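Local structure of segregation and condensation protein B (Chlorobium tepidum TLS, 1T6S) at the interface of chains A and B. The protein takes part in chromosome partitioning during cell division, probably as a winged-helix dimer working together with SMC and ScpA. Sequence-based numbering; all coordinates share one arbitrary frame. Chains: chain A/B, conserved hypothetical protein.

The interface of chains A and B. Residues chain A 96-97, 100, 134, 160; chain B 97, 100-101, 156, 160.
A:Phe160 and B:Phe160 meet tip to tip near the two-fold axis, CZ to CZ at 3.5 Å, with their side chains crossing at about a right angle. Each presents its rim in the plane of its own ring, so the pair is an edge contact and not a face-to-face stack. The first torsion, -82°, places CG anti to the carbonyl carbon and sends each ring inward from the loop that follows helix 154-159. CE1 of B:Phe156, in the same chain, sits over one face of the B:Phe160 ring, displaced toward its rim. From the other chain A:Met96, bent at its thioether, brings methyl CE to the ring edge, 3.3 Å from CD2. Beside the rings, A:Leu97 and B:Leu97 on the two copies of helix 87-106 touch through their CD2 methyls at 3.9 Å. The other branch of A:Leu97 is wedged against the partner helix, its CD1 lying 3.6 Å from CA of B:Ala101 and 3.7 Å from CB of B:Leu100. A:Leu97 hides 84 Å² and B:Phe160 62 Å², the two largest areas of this tight core. The periphery is looser: A:Leu134 hides 12 Å², touching B:Phe160 CE2 through CD1, and B:Phe156 hides 5 Å², touching A:Leu97 CD1 through CZ. In this patch no polar atoms pair across the chains, so cohesion here rests on shape and hydrophobic burial, a worked example of symmetric packing that joins two ScpB copies in what is probably the functional dimer.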
ATOM      1  N   MET A  96      -5.065  -2.282  -9.066  1.00 27.17           N
ATOM      2  CA  MET A  96      -3.721  -1.964  -8.609  1.00 28.88           C
ATOM      3  C   MET A  96      -3.208  -2.998  -7.616  1.00 28.01           C
ATOM      4  O   MET A  96      -2.048  -3.417  -7.688  1.00 26.14           O
ATOM      5  CB  MET A  96      -3.666  -0.576  -7.961  1.00 35.68           C
ATOM      6  CG  MET A  96      -3.449   0.540  -8.957  1.00 40.36           C
ATOM      7  SD  MET A  96      -2.934   2.079  -8.161  1.00 42.90           S
ATOM      8  CE  MET A  96      -1.872   1.471  -6.913  1.00 44.14           C
ATOM      9  N   LEU A  97      -4.074  -3.414  -6.696  1.00 25.78           N
ATOM     10  CA  LEU A  97      -3.693  -4.399  -5.692  1.00 26.61           C
ATOM     11  C   LEU A  97      -3.385  -5.782  -6.273  1.00 25.73           C
ATOM     12  O   LEU A  97      -2.402  -6.419  -5.878  1.00 24.25           O
ATOM     13  CB  LEU A  97      -4.792  -4.514  -4.622  1.00 28.50           C
ATOM     14  CG  LEU A  97      -4.869  -3.287  -3.698  1.00 31.42           C
ATOM     15  CD1 LEU A  97      -5.947  -3.520  -2.652  1.00 30.40           C
ATOM     16  CD2 LEU A  97      -3.529  -3.061  -3.010  1.00 29.72           C
ATOM     17  N   LEU A 100      -0.130  -5.645  -8.204  1.00 25.11           N
ATOM     18  CA  LEU A 100       0.922  -5.543  -7.195  1.00 25.53           C
ATOM     19  C   LEU A 100       1.196  -6.908  -6.572  1.00 25.86           C
ATOM     20  O   LEU A 100       2.343  -7.276  -6.315  1.00 25.70           O
ATOM     21  CB  LEU A 100       0.513  -4.604  -6.059  1.00 29.87           C
ATOM     22  CG  LEU A 100       1.568  -3.583  -5.644  1.00 34.89           C
ATOM     23  CD1 LEU A 100       1.140  -2.903  -4.343  1.00 34.34           C
ATOM     24  CD2 LEU A 100       2.917  -4.231  -5.508  1.00 34.68           C
ATOM     25  N   LEU A 134       5.969   1.932  -6.117  1.00 33.37           N
ATOM     26  CA  LEU A 134       5.761   0.613  -5.497  1.00 31.84           C
ATOM     27  C   LEU A 134       6.459  -0.534  -6.230  1.00 31.13           C
ATOM     28  O   LEU A 134       6.702  -1.590  -5.651  1.00 30.30           O
ATOM     29  CB  LEU A 134       4.264   0.321  -5.395  1.00 36.54           C
ATOM     30  CG  LEU A 134       3.537   1.379  -4.564  1.00 36.69           C
ATOM     31  CD1 LEU A 134       2.045   1.146  -4.596  1.00 38.07           C
ATOM     32  CD2 LEU A 134       4.077   1.323  -3.122  1.00 36.95           C
ATOM     33  N   PHE A 160       4.439  -1.107   3.721  1.00 45.21           N
ATOM     34  CA  PHE A 160       3.616  -2.193   4.262  1.00 46.40           C
ATOM     35  C   PHE A 160       4.191  -2.909   5.470  1.00 48.43           C
ATOM     36  O   PHE A 160       3.670  -3.947   5.890  1.00 47.34           O
ATOM     37  CB  PHE A 160       3.318  -3.231   3.186  1.00 49.62           C
ATOM     38  CG  PHE A 160       2.186  -2.856   2.297  1.00 49.92           C
ATOM     39  CD1 PHE A 160       2.318  -1.810   1.399  1.00 50.49           C
ATOM     40  CD2 PHE A 160       0.976  -3.537   2.367  1.00 50.26           C
ATOM     41  CE1 PHE A 160       1.258  -1.444   0.574  1.00 51.73           C
ATOM     42  CE2 PHE A 160      -0.097  -3.183   1.548  1.00 50.55           C
ATOM     43  CZ  PHE A 160       0.042  -2.133   0.649  1.00 50.60           C
TER
ATOM     44  N   LEU B  97      -1.825  -8.336   0.234  1.00 25.54           N
ATOM     45  CA  LEU B  97      -2.365  -7.672  -0.944  1.00 26.39           C
ATOM     46  C   LEU B  97      -3.671  -8.291  -1.455  1.00 24.96           C
ATOM     47  O   LEU B  97      -4.613  -7.565  -1.805  1.00 24.23           O
ATOM     48  CB  LEU B  97      -1.322  -7.651  -2.071  1.00 27.50           C
ATOM     49  CG  LEU B  97      -0.157  -6.685  -1.796  1.00 30.27           C
ATOM     50  CD1 LEU B  97       0.791  -6.699  -2.981  1.00 30.04           C
ATOM     51  CD2 LEU B  97      -0.676  -5.272  -1.571  1.00 27.85           C
ATOM     52  N   LEU B 100      -6.461  -7.501   0.965  1.00 25.53           N
ATOM     53  CA  LEU B 100      -6.751  -6.080   0.795  1.00 25.44           C
ATOM     54  C   LEU B 100      -7.602  -5.860  -0.447  1.00 25.95           C
ATOM     55  O   LEU B 100      -8.530  -5.047  -0.458  1.00 25.19           O
ATOM     56  CB  LEU B 100      -5.464  -5.269   0.619  1.00 33.01           C
ATOM     57  CG  LEU B 100      -5.372  -4.004   1.467  1.00 37.44           C
ATOM     58  CD1 LEU B 100      -4.195  -3.156   1.003  1.00 35.99           C
ATOM     59  CD2 LEU B 100      -6.663  -3.223   1.410  1.00 36.86           C
ATOM     60  N   ALA B 101      -7.252  -6.581  -1.506  1.00 24.52           N
ATOM     61  CA  ALA B 101      -7.946  -6.501  -2.777  1.00 23.80           C
ATOM     62  C   ALA B 101      -9.389  -6.983  -2.635  1.00 24.10           C
ATOM     63  O   ALA B 101     -10.298  -6.376  -3.190  1.00 24.78           O
ATOM     64  CB  ALA B 101      -7.205  -7.354  -3.828  1.00 30.49           C
ATOM     65  N   PHE B 156      -5.799   4.238   3.506  1.00 34.93           N
ATOM     66  CA  PHE B 156      -5.423   3.394   2.366  1.00 34.33           C
ATOM     67  C   PHE B 156      -5.547   4.203   1.076  1.00 32.92           C
ATOM     68  O   PHE B 156      -4.633   4.229   0.258  1.00 32.15           O
ATOM     69  CB  PHE B 156      -6.340   2.163   2.244  1.00 32.61           C
ATOM     70  CG  PHE B 156      -6.321   1.536   0.863  1.00 32.33           C
ATOM     71  CD1 PHE B 156      -5.192   0.859   0.404  1.00 32.32           C
ATOM     72  CD2 PHE B 156      -7.419   1.654   0.018  1.00 29.07           C
ATOM     73  CE1 PHE B 156      -5.156   0.305  -0.890  1.00 34.69           C
ATOM     74  CE2 PHE B 156      -7.400   1.110  -1.269  1.00 31.88           C
ATOM     75  CZ  PHE B 156      -6.265   0.432  -1.725  1.00 31.61           C
ATOM     76  N   PHE B 160      -2.412   5.192  -1.488  1.00 45.82           N
ATOM     77  CA  PHE B 160      -2.364   4.728  -2.875  1.00 46.61           C
ATOM     78  C   PHE B 160      -2.787   5.747  -3.920  1.00 48.01           C
ATOM     79  O   PHE B 160      -2.957   5.405  -5.097  1.00 46.48           O
ATOM     80  CB  PHE B 160      -3.213   3.476  -3.056  1.00 51.93           C
ATOM     81  CG  PHE B 160      -2.519   2.226  -2.644  1.00 53.16           C
ATOM     82  CD1 PHE B 160      -2.260   1.977  -1.305  1.00 53.25           C
ATOM     83  CD2 PHE B 160      -2.110   1.295  -3.596  1.00 53.26           C
ATOM     84  CE1 PHE B 160      -1.602   0.816  -0.914  1.00 54.76           C
ATOM     85  CE2 PHE B 160      -1.448   0.127  -3.220  1.00 53.95           C
ATOM     86  CZ  PHE B 160      -1.193  -0.114  -1.875  1.00 53.92           C
TER